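Lipoprotein (Shewanella oneidensis, PDB 3LHN) is a putative lipoprotein of the NlpE family whose calycin-like beta-barrel is consistent with binding lipids or other small hydrophobic molecules, though its function is not established. Local coordinates at residues Lys93-Val96 / Leu101-Leu104. Residues are numbered along the deposited sequence; the frame is centred on the assembly and turned at random.
Sequences KYLV and LLML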
# COMPACT_ATOMS: atom_id res chain seq x y z
N LYS A 93 8.02 -8.23 -5.82
CA LYS A 93 9.10 -8.82 -6.56
C LYS A 93 9.83 -9.84 -5.72
O LYS A 93 10.00 -9.69 -4.54
CB LYS A 93 10.06 -7.73 -7.06
CG LYS A 93 9.39 -6.75 -8.02
CD LYS A 93 10.39 -5.85 -8.76
CE LYS A 93 9.58 -4.80 -9.53
NZ LYS A 93 9.21 -3.69 -8.64
N TYR A 94 10.27 -10.91 -6.39
CA TYR A 94 11.04 -11.97 -5.77
C TYR A 94 12.21 -12.40 -6.62
O TYR A 94 12.13 -12.45 -7.84
CB TYR A 94 10.20 -13.24 -5.54
CG TYR A 94 9.11 -13.12 -4.51
CD1 TYR A 94 7.88 -12.62 -4.83
CD2 TYR A 94 9.33 -13.57 -3.21
CE1 TYR A 94 6.87 -12.48 -3.86
CE2 TYR A 94 8.36 -13.48 -2.25
CZ TYR A 94 7.15 -12.95 -2.58
OH TYR A 94 6.21 -12.89 -1.58
N LEU A 95 13.30 -12.75 -5.95
CA LEU A 95 14.47 -13.35 -6.59
C LEU A 95 14.23 -14.85 -6.53
O LEU A 95 14.07 -15.42 -5.45
CB LEU A 95 15.76 -12.98 -5.87
CG LEU A 95 17.04 -13.62 -6.37
CD1 LEU A 95 17.45 -13.08 -7.71
CD2 LEU A 95 18.12 -13.29 -5.33
N VAL A 96 14.26 -15.51 -7.69
CA VAL A 96 13.97 -16.95 -7.73
C VAL A 96 15.29 -17.68 -7.55
O VAL A 96 16.23 -17.48 -8.34
CB VAL A 96 13.33 -17.32 -9.08
CG1 VAL A 96 12.97 -18.82 -9.14
CG2 VAL A 96 12.07 -16.47 -9.35
N LEU A 101 12.22 -18.62 -2.82
CA LEU A 101 12.01 -17.27 -3.36
C LEU A 101 12.43 -16.27 -2.29
O LEU A 101 12.23 -16.52 -1.08
CB LEU A 101 10.56 -17.03 -3.72
CG LEU A 101 9.87 -17.96 -4.67
CD1 LEU A 101 8.38 -17.60 -4.80
CD2 LEU A 101 10.59 -17.95 -6.02
N LEU A 102 13.08 -15.21 -2.68
CA LEU A 102 13.47 -14.17 -1.74
C LEU A 102 12.75 -12.91 -2.11
O LEU A 102 12.95 -12.38 -3.18
CB LEU A 102 14.99 -13.96 -1.78
CG LEU A 102 15.60 -12.83 -0.92
CD1 LEU A 102 15.44 -13.20 0.55
CD2 LEU A 102 17.04 -12.65 -1.26
N MSE A 103 11.92 -12.38 -1.20
CA MSE A 103 11.20 -11.15 -1.54
C MSE A 103 12.21 -10.01 -1.58
O MSE A 103 13.02 -9.86 -0.66
CB MSE A 103 10.10 -10.82 -0.53
CG MSE A 103 9.42 -9.53 -0.84
SE MSE A 103 8.11 -9.03 0.51
CE MSE A 103 6.72 -9.90 -0.40
N LEU A 104 12.09 -9.17 -2.59
CA LEU A 104 12.97 -8.03 -2.85
C LEU A 104 12.21 -6.75 -2.49
O LEU A 104 10.99 -6.75 -2.29
CB LEU A 104 13.37 -7.98 -4.33
CG LEU A 104 14.11 -9.24 -4.81
CD1 LEU A 104 14.23 -9.20 -6.31
CD2 LEU A 104 15.46 -9.40 -4.16
O HOH W 1 8.45 -6.60 -3.38
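Leu95 and Leu102 form the antiparallel hydrogen-bonded pair of a beta hairpin, Leu95 N giving its hydrogen to Leu102 O (2.8 Å) and Leu102 N returning one to Leu95 O (2.9 Å). Past the Tyr94–Met103 non-hydrogen-bonded pair, Leu104 N bonds almost straight to Lys93 O (176° at the hydrogen), and a water accepting from Lys93 N and donating to Leu104 O closes that end. On the Tyr94 face, the phenol ring swings across the partner strand because CG lies anti to the carbonyl carbon (chi1 -68°). Tyr94 CD2 meets Leu101 CB at 3.7 Å, and Tyr94 CE2 rests against CB of selenomethionine Met103, which is modelled in two conformers. The Val96 and Leu101 side chains lie side by side, pointing the same way, with Val96 CG2 3.9 Å from Leu101 CD2. On the other face, Leu104 CD2 packs on Leu95 CB at 4.0 Å. This hairpin joins adjacent strands of the closed antiparallel barrel of the NlpE N-terminal domain, a member of the calycin clan, with strand 85-88 beside 93-97 and strand 120-123 beside 100-103; Tyr94 and Leu101 reach Leu49 of strand 44-51 across the interior, and Met103 also packs on Ala40 of a second subunit.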